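PDB 4HIZ: endosialidase from Enterobacteria phage phi92, which hydrolyses polysialic acid chains internally, cleaving alpha-2,8 and alpha-2,9 linkages, probably to carry the phage through the host capsule. Local coordinates for residues D406-F411 against I441-W446; L626-G631 against I641-G646. One frame throughout, in Å; residues are numbered along the deposited sequence. Where two conformers were deposited one is given.

Contact 1. Residues D406-F411 against I441-W446; sequences DYLYIF and INVSSW
L408 and I441 face each other as an antiparallel hydrogen-bonded pair, and both of their facing peptide groups are satisfied: L408 N gives its hydrogen to I441 O at 2.8 Å, and I441 N returns one to L408 O at 2.9 Å. Y407 and N442 follow as a non-hydrogen-bonded pair, after which segment 441-446 leaves the ladder. Beyond the ladder the D406 carbonyl accepts from V443 N at 2.9 Å, with a C=O...N angle of 170°, and weakly from S444 N. At the end of the strand, N442 suits the turn, because its CG lies anti to the backbone N (chi1 -170°) and its OD1 accepts from S445 N, three residues on, at 3.1 Å. This bond makes an Asx motif, the donor standing above the amide plane. In the conformer given, S444 OG also bonds OD1, in the amide plane, and S444 N adds a weak bond. The other half of the amide, ND2, donates to a water that also bonds Y407 OH at 2.9 Å, so the partly exposed tyrosine and asparagine share a solvent bridge, while the flank of the Y407 ring lies obliquely by N442, CE1 being 3.7 Å from CB. The other face of the sheet carries L408 and I441, aliphatic and buried. V443 comes from the turn to meet L408, CG1 to CG at 3.6 Å, the two side chains crossing at about a right angle, and the CD1 tip of I410 reaches I441 CG1. Y407 also makes a cation-pi contact with K440. Within the catalytic beta-propeller domain, strand 407-413 is flanked by 401-404 and 435-442, and L408 and I441 pack on L375 of strand 374-378.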
ATOM      1  N   ASP A 406     -23.116 -28.266 -22.319  1.00 16.78           N
ATOM      2  CA  ASP A 406     -23.011 -29.713 -22.275  1.00 18.20           C
ATOM      3  C   ASP A 406     -21.770 -30.209 -21.532  1.00 15.68           C
ATOM      4  O   ASP A 406     -21.607 -31.419 -21.353  1.00 16.34           O
ATOM      5  CB  ASP A 406     -22.966 -30.277 -23.696  1.00 24.71           C
ATOM      6  CG  ASP A 406     -24.311 -30.194 -24.427  1.00 32.24           C
ATOM      7  OD1 ASP A 406     -25.374 -30.007 -23.785  1.00 32.63           O
ATOM      8  OD2 ASP A 406     -24.300 -30.354 -25.669  1.00 37.56           O
ATOM      9  N   TYR A 407     -20.898 -29.293 -21.121  1.00 14.57           N
ATOM     10  CA  TYR A 407     -19.573 -29.681 -20.646  1.00 14.46           C
ATOM     11  C   TYR A 407     -19.295 -29.356 -19.200  1.00 13.77           C
ATOM     12  O   TYR A 407     -19.723 -28.328 -18.682  1.00 14.78           O
ATOM     13  CB  TYR A 407     -18.501 -28.939 -21.473  1.00 16.35           C
ATOM     14  CG  TYR A 407     -18.528 -29.334 -22.915  1.00 20.92           C
ATOM     15  CD1 TYR A 407     -17.788 -30.424 -23.374  1.00 21.73           C
ATOM     16  CD2 TYR A 407     -19.284 -28.607 -23.836  1.00 26.30           C
ATOM     17  CE1 TYR A 407     -17.800 -30.782 -24.723  1.00 26.32           C
ATOM     18  CE2 TYR A 407     -19.307 -28.954 -25.177  1.00 30.38           C
ATOM     19  CZ  TYR A 407     -18.580 -30.047 -25.611  1.00 31.90           C
ATOM     20  OH  TYR A 407     -18.626 -30.372 -26.949  1.00 36.28           O
ATOM     21  N   LEU A 408     -18.513 -30.215 -18.564  1.00 12.62           N
ATOM     22  CA  LEU A 408     -17.871 -29.854 -17.310  1.00 12.68           C
ATOM     23  C   LEU A 408     -16.488 -29.342 -17.650  1.00 12.93           C
ATOM     24  O   LEU A 408     -15.731 -30.014 -18.374  1.00 14.28           O
ATOM     25  CB  LEU A 408     -17.701 -31.093 -16.406  1.00 12.55           C
ATOM     26  CG  LEU A 408     -19.013 -31.776 -15.966  1.00 13.23           C
ATOM     27  CD1 LEU A 408     -18.696 -32.825 -14.910  1.00 13.38           C
ATOM     28  CD2 LEU A 408     -19.992 -30.760 -15.403  1.00 13.48           C
ATOM     29  N   TYR A 409     -16.153 -28.170 -17.122  1.00 11.84           N
ATOM     30  CA  TYR A 409     -14.776 -27.635 -17.191  1.00 11.55           C
ATOM     31  C   TYR A 409     -14.130 -27.973 -15.856  1.00 11.64           C
ATOM     32  O   TYR A 409     -14.553 -27.453 -14.806  1.00 11.67           O
ATOM     33  CB  TYR A 409     -14.789 -26.120 -17.380  1.00 13.65           C
ATOM     34  CG  TYR A 409     -15.138 -25.642 -18.754  1.00 17.83           C
ATOM     35  CD1 TYR A 409     -16.448 -25.631 -19.198  1.00 22.40           C
ATOM     36  CD2 TYR A 409     -14.160 -25.132 -19.594  1.00 20.34           C
ATOM     37  CE1 TYR A 409     -16.755 -25.149 -20.454  1.00 25.88           C
ATOM     38  CE2 TYR A 409     -14.468 -24.659 -20.833  1.00 23.44           C
ATOM     39  CZ  TYR A 409     -15.767 -24.662 -21.258  1.00 25.74           C
ATOM     40  OH  TYR A 409     -16.085 -24.180 -22.511  1.00 27.83           O
ATOM     41  N   ILE A 410     -13.133 -28.871 -15.895  1.00 11.37           N
ATOM     42  CA  ILE A 410     -12.533 -29.454 -14.695  1.00 11.10           C
ATOM     43  C   ILE A 410     -11.056 -29.058 -14.610  1.00 10.95           C
ATOM     44  O   ILE A 410     -10.352 -29.202 -15.602  1.00 11.83           O
ATOM     45  CB  ILE A 410     -12.641 -31.002 -14.725  1.00 11.11           C
ATOM     46  CG1 ILE A 410     -14.120 -31.395 -14.857  1.00 12.53           C
ATOM     47  CG2 ILE A 410     -12.030 -31.592 -13.451  1.00  9.96           C
ATOM     48  CD1 ILE A 410     -14.335 -32.905 -15.067  1.00 13.56           C
ATOM     49  N   PHE A 411     -10.622 -28.601 -13.436  1.00  9.53           N
ATOM     50  CA  PHE A 411      -9.278 -28.037 -13.250  1.00  9.74           C
ATOM     51  C   PHE A 411      -8.543 -28.801 -12.161  1.00 10.77           C
ATOM     52  O   PHE A 411      -9.139 -29.244 -11.179  1.00 11.50           O
ATOM     53  CB  PHE A 411      -9.373 -26.564 -12.811  1.00 10.06           C
ATOM     54  CG  PHE A 411      -9.947 -25.648 -13.857  1.00 10.82           C
ATOM     55  CD1 PHE A 411     -11.337 -25.597 -14.077  1.00 11.11           C
ATOM     56  CD2 PHE A 411      -9.122 -24.894 -14.652  1.00 11.36           C
ATOM     57  CE1 PHE A 411     -11.869 -24.759 -15.039  1.00 12.16           C
ATOM     58  CE2 PHE A 411      -9.656 -24.017 -15.629  1.00 11.85           C
ATOM     59  CZ  PHE A 411     -11.019 -23.941 -15.826  1.00 12.65           C
ATOM     60  N   ILE A 441     -15.201 -32.024 -20.382  1.00 15.14           N
ATOM     61  CA  ILE A 441     -15.861 -33.327 -20.559  1.00 16.05           C
ATOM     62  C   ILE A 441     -17.325 -33.121 -20.926  1.00 15.29           C
ATOM     63  O   ILE A 441     -18.036 -32.436 -20.205  1.00 15.87           O
ATOM     64  CB  ILE A 441     -15.800 -34.182 -19.259  1.00 18.31           C
ATOM     65  CG1 ILE A 441     -14.359 -34.357 -18.762  1.00 20.31           C
ATOM     66  CG2 ILE A 441     -16.487 -35.567 -19.470  1.00 18.44           C
ATOM     67  CD1 ILE A 441     -13.468 -34.857 -19.782  1.00 23.08           C
ATOM     68  N   ASN A 442     -17.758 -33.690 -22.051  1.00 15.30           N
ATOM     69  CA  ASN A 442     -19.162 -33.647 -22.438  1.00 16.53           C
ATOM     70  C   ASN A 442     -19.938 -34.620 -21.553  1.00 17.30           C
ATOM     71  O   ASN A 442     -19.746 -35.851 -21.641  1.00 19.15           O
ATOM     72  CB  ASN A 442     -19.323 -34.051 -23.906  1.00 17.75           C
ATOM     73  CG  ASN A 442     -20.729 -33.792 -24.423  1.00 20.38           C
ATOM     74  OD1 ASN A 442     -21.717 -33.963 -23.689  1.00 20.59           O
ATOM     75  ND2 ASN A 442     -20.830 -33.341 -25.682  1.00 22.57           N
ATOM     76  N   VAL A 443     -20.797 -34.083 -20.684  1.00 15.93           N
ATOM     77  CA  VAL A 443     -21.613 -34.954 -19.829  1.00 16.42           C
ATOM     78  C   VAL A 443     -23.059 -35.014 -20.310  1.00 17.97           C
ATOM     79  O   VAL A 443     -23.854 -35.742 -19.716  1.00 18.79           O
ATOM     80  CB  VAL A 443     -21.527 -34.563 -18.336  1.00 17.70           C
ATOM     81  CG1 VAL A 443     -20.062 -34.731 -17.809  1.00 18.33           C
ATOM     82  CG2 VAL A 443     -22.013 -33.126 -18.132  1.00 19.26           C
ATOM     83  N   SER A 444     -23.422 -34.273 -21.363  1.00 18.33           N
ATOM     84  CA  SER A 444     -24.761 -34.433 -21.947  0.56 19.62           C
ATOM     85  C   SER A 444     -24.845 -35.802 -22.612  1.00 19.56           C
ATOM     86  O   SER A 444     -25.909 -36.462 -22.611  1.00 19.01           O
ATOM     87  CB  SER A 444     -25.074 -33.335 -22.965  0.56 22.27           C
ATOM     88  OG  SER A 444     -24.436 -33.593 -24.202  0.56 24.40           O
ATOM     89  N   SER A 445     -23.719 -36.212 -23.187  1.00 22.37           N
ATOM     90  CA  SER A 445     -23.518 -37.561 -23.693  0.52 25.24           C
ATOM     91  C   SER A 445     -22.458 -38.184 -22.808  1.00 24.03           C
ATOM     92  O   SER A 445     -21.282 -38.140 -23.145  1.00 23.27           O
ATOM     93  CB  SER A 445     -22.994 -37.532 -25.133  0.52 29.03           C
ATOM     94  OG  SER A 445     -23.900 -36.912 -26.026  0.52 31.28           O
ATOM     95  N   TRP A 446     -22.877 -38.739 -21.678  1.00 22.50           N
ATOM     96  CA  TRP A 446     -21.953 -39.269 -20.688  1.00 20.45           C
ATOM     97  C   TRP A 446     -21.023 -40.295 -21.315  1.00 21.35           C
ATOM     98  O   TRP A 446     -21.493 -41.276 -21.901  1.00 23.85           O
ATOM     99  CB  TRP A 446     -22.779 -39.937 -19.582  1.00 19.47           C
ATOM    100  CG  TRP A 446     -21.997 -40.397 -18.360  1.00 20.33           C
ATOM    101  CD1 TRP A 446     -21.692 -41.681 -18.035  1.00 21.19           C
ATOM    102  CD2 TRP A 446     -21.464 -39.572 -17.296  1.00 19.78           C
ATOM    103  NE1 TRP A 446     -21.006 -41.717 -16.840  1.00 21.45           N
ATOM    104  CE2 TRP A 446     -20.865 -40.441 -16.359  1.00 20.00           C
ATOM    105  CE3 TRP A 446     -21.462 -38.188 -17.039  1.00 19.81           C
ATOM    106  CZ2 TRP A 446     -20.236 -39.980 -15.195  1.00 19.95           C
ATOM    107  CZ3 TRP A 446     -20.863 -37.728 -15.884  1.00 20.27           C
ATOM    108  CH2 TRP A 446     -20.239 -38.628 -14.974  1.00 20.27           C
TER
HETATM  109  O   HOH W   1     -18.200 -33.187 -27.293  1.00 47.47           O

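Contact 2. Residues L626-G631 against I641-G646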
ATOM      1  N   LEU A 626       4.997  20.104  37.122  1.00 11.55           N
ATOM      2  CA  LEU A 626       5.736  18.926  36.629  1.00 12.32           C
ATOM      3  C   LEU A 626       5.812  17.891  37.742  1.00 12.00           C
ATOM      4  O   LEU A 626       5.985  18.260  38.910  1.00 13.17           O
ATOM      5  CB  LEU A 626       7.221  19.261  36.334  1.00 13.38           C
ATOM      6  CG  LEU A 626       7.506  20.453  35.426  1.00 15.23           C
ATOM      7  CD1 LEU A 626       9.017  20.751  35.432  1.00 16.98           C
ATOM      8  CD2 LEU A 626       7.029  20.178  34.002  1.00 15.65           C
ATOM      9  N   LEU A 627       5.734  16.608  37.378  1.00 11.46           N
ATOM     10  CA  LEU A 627       6.188  15.559  38.297  1.00 10.25           C
ATOM     11  C   LEU A 627       7.366  14.860  37.619  1.00 10.49           C
ATOM     12  O   LEU A 627       7.249  14.379  36.486  1.00 10.99           O
ATOM     13  CB  LEU A 627       5.055  14.555  38.565  1.00 10.55           C
ATOM     14  CG  LEU A 627       5.526  13.299  39.350  1.00 11.67           C
ATOM     15  CD1 LEU A 627       6.028  13.692  40.740  1.00 12.68           C
ATOM     16  CD2 LEU A 627       4.356  12.253  39.443  1.00 13.45           C
ATOM     17  N   GLN A 628       8.516  14.839  38.290  1.00 11.22           N
ATOM     18  CA  GLN A 628       9.684  14.163  37.726  1.00 10.73           C
ATOM     19  C   GLN A 628       9.960  12.905  38.550  1.00 11.31           C
ATOM     20  O   GLN A 628      10.087  12.955  39.793  1.00 12.31           O
ATOM     21  CB  GLN A 628      10.932  15.083  37.718  1.00 11.10           C
ATOM     22  CG  GLN A 628      10.696  16.349  36.840  1.00 12.63           C
ATOM     23  CD  GLN A 628      11.986  16.921  36.294  1.00 14.56           C
ATOM     24  OE1 GLN A 628      12.961  16.209  36.108  1.00 15.28           O
ATOM     25  NE2 GLN A 628      11.973  18.214  35.995  1.00 15.80           N
ATOM     26  N   LEU A 629      10.050  11.782  37.856  1.00 10.77           N
ATOM     27  CA  LEU A 629      10.355  10.509  38.511  1.00 11.36           C
ATOM     28  C   LEU A 629      11.736  10.109  38.004  1.00 11.46           C
ATOM     29  O   LEU A 629      11.897   9.869  36.799  1.00 11.20           O
ATOM     30  CB  LEU A 629       9.314   9.458  38.079  1.00 11.55           C
ATOM     31  CG  LEU A 629       7.885   9.789  38.524  1.00 13.08           C
ATOM     32  CD1 LEU A 629       6.819   8.808  37.904  1.00 14.08           C
ATOM     33  CD2 LEU A 629       7.792   9.867  40.046  1.00 14.76           C
ATOM     34  N   TYR A 630      12.741  10.078  38.887  1.00 11.27           N
ATOM     35  CA  TYR A 630      14.098   9.738  38.448  1.00 11.83           C
ATOM     36  C   TYR A 630      14.317   8.224  38.407  1.00 13.12           C
ATOM     37  O   TYR A 630      13.787   7.501  39.243  1.00 14.30           O
ATOM     38  CB  TYR A 630      15.146  10.345  39.401  1.00 12.74           C
ATOM     39  CG  TYR A 630      15.291  11.857  39.412  1.00 14.33           C
ATOM     40  CD1 TYR A 630      14.466  12.693  38.679  1.00 15.10           C
ATOM     41  CD2 TYR A 630      16.283  12.438  40.182  1.00 15.80           C
ATOM     42  CE1 TYR A 630      14.649  14.112  38.701  1.00 15.11           C
ATOM     43  CE2 TYR A 630      16.469  13.805  40.239  1.00 17.27           C
ATOM     44  CZ  TYR A 630      15.657  14.651  39.494  1.00 15.97           C
ATOM     45  OH  TYR A 630      15.864  16.027  39.564  1.00 17.00           O
ATOM     46  N   GLY A 631      15.073   7.757  37.422  1.00 12.05           N
ATOM     47  CA  GLY A 631      15.416   6.348  37.302  1.00 11.89           C
ATOM     48  C   GLY A 631      16.598   5.978  38.188  1.00 12.97           C
ATOM     49  O   GLY A 631      17.279   6.835  38.780  1.00 13.87           O
ATOM     50  N   ILE A 641      10.275  14.196  42.371  1.00 12.42           N
ATOM     51  CA  ILE A 641      10.136  15.582  42.754  1.00 13.07           C
ATOM     52  C   ILE A 641       8.910  16.178  42.085  1.00 12.56           C
ATOM     53  O   ILE A 641       8.740  16.071  40.858  1.00 12.43           O
ATOM     54  CB  ILE A 641      11.370  16.418  42.309  1.00 14.51           C
ATOM     55  CG1 ILE A 641      12.659  15.755  42.790  1.00 18.68           C
ATOM     56  CG2 ILE A 641      11.277  17.860  42.835  1.00 13.62           C
ATOM     57  CD1 ILE A 641      13.904  16.383  42.169  1.00 23.04           C
ATOM     58  N   LEU A 642       8.060  16.804  42.901  1.00 12.09           N
ATOM     59  CA  LEU A 642       6.851  17.459  42.404  1.00 11.38           C
ATOM     60  C   LEU A 642       7.111  18.971  42.346  1.00 12.22           C
ATOM     61  O   LEU A 642       7.547  19.559  43.334  1.00 13.14           O
ATOM     62  CB  LEU A 642       5.661  17.134  43.340  1.00 12.55           C
ATOM     63  CG  LEU A 642       4.335  17.838  42.978  1.00 15.11           C
ATOM     64  CD1 LEU A 642       3.796  17.367  41.637  1.00 16.50           C
ATOM     65  CD2 LEU A 642       3.332  17.499  44.066  1.00 16.23           C
ATOM     66  N   TYR A 643       6.868  19.574  41.177  1.00 11.86           N
ATOM     67  CA  TYR A 643       7.043  21.017  40.968  1.00 12.65           C
ATOM     68  C   TYR A 643       5.665  21.621  40.738  1.00 13.19           C
ATOM     69  O   TYR A 643       4.994  21.280  39.766  1.00 14.46           O
ATOM     70  CB  TYR A 643       7.875  21.270  39.706  1.00 13.85           C
ATOM     71  CG  TYR A 643       9.267  20.669  39.755  1.00 16.53           C
ATOM     72  CD1 TYR A 643       9.478  19.314  39.493  1.00 17.81           C
ATOM     73  CD2 TYR A 643      10.366  21.453  40.048  1.00 21.26           C
ATOM     74  CE1 TYR A 643      10.762  18.761  39.540  1.00 21.25           C
ATOM     75  CE2 TYR A 643      11.662  20.898  40.109  1.00 24.55           C
ATOM     76  CZ  TYR A 643      11.846  19.579  39.828  1.00 26.88           C
ATOM     77  OH  TYR A 643      13.124  19.038  39.892  1.00 33.42           O
ATOM     78  N   ALA A 644       5.207  22.473  41.639  1.00 12.28           N
ATOM     79  CA  ALA A 644       3.842  23.004  41.502  1.00 12.62           C
ATOM     80  C   ALA A 644       3.842  24.464  41.949  1.00 13.07           C
ATOM     81  O   ALA A 644       3.467  24.745  43.074  1.00 12.87           O
ATOM     82  CB  ALA A 644       2.838  22.157  42.353  1.00 13.23           C
ATOM     83  N   PRO A 645       4.299  25.391  41.073  1.00 14.25           N
ATOM     84  CA  PRO A 645       4.385  26.798  41.462  1.00 15.51           C
ATOM     85  C   PRO A 645       3.049  27.341  41.979  1.00 15.55           C
ATOM     86  O   PRO A 645       3.071  28.245  42.815  1.00 17.18           O
ATOM     87  CB  PRO A 645       4.757  27.497  40.149  1.00 15.79           C
ATOM     88  CG  PRO A 645       5.603  26.447  39.404  1.00 15.32           C
ATOM     89  CD  PRO A 645       4.882  25.132  39.741  1.00 14.41           C
ATOM     90  N   GLY A 646       1.923  26.828  41.485  1.00 14.98           N
ATOM     91  CA  GLY A 646       0.614  27.282  41.956  1.00 15.36           C
ATOM     92  C   GLY A 646       0.138  26.628  43.244  1.00 14.77           C
ATOM     93  O   GLY A 646      -1.006  26.869  43.685  1.00 15.83           O
TER
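I641, on the second strand of a beta hairpin formed by strands 626-630 and 640-643, has its peptide paired to Q628: I641 N donates to Q628 O, and Q628 N returns a nearly straight bond to I641 O (178°, 2.9 Å). Its beta-branched side chain suits a strand. CG1 lies anti to the carbonyl carbon (chi1 -52°), and CD1 comes obliquely to the phenol end of Y630, 3.3 Å from OH and 3.6 Å from CZ. L642 comes next as a non-hydrogen-bonded partner of L627, on the opposite face; the two leucines barely touch each other, and L642 CD1 lies instead by L626 O at 3.6 Å. L627 packs on L627 of both other subunits, and I641 and L642 extend the sheet in a parallel ladder with a strand of the second subunit. Y643 then closes the pairing: its N donates to L626 O at 2.8 Å, and L626 N donates to Y643 O. The ring turns its edge to L626 O, with CD1 3.9 Å from L626 CB, and the extended, mostly aliphatic Q628 chain crosses it obliquely. The amide of Q628 is held by R610, which bonds OE1; Q628 CG rests 3.6 Å from Y643 CE1.

From the N terminus, the chain first lays down strands 33-36, 49-53 and 61-64, which share a mixed sheet with contact 1, and passes through propeller strands before 441-446 returns beside 406-411, closing a loop of 29 intervening residues. Contact 2 follows in series, closing a much shorter loop of nine residues between 626-631 and 641-646, so the two neither nest nor cross. Their centres lie 82 Å apart, on opposite sides of the chain's centre. Contact 1 ties two adjacent strands inside the catalytic beta-propeller region and lies within one chain; contact 2 joins a hairpin of the C-terminal region and is touched by both other subunits.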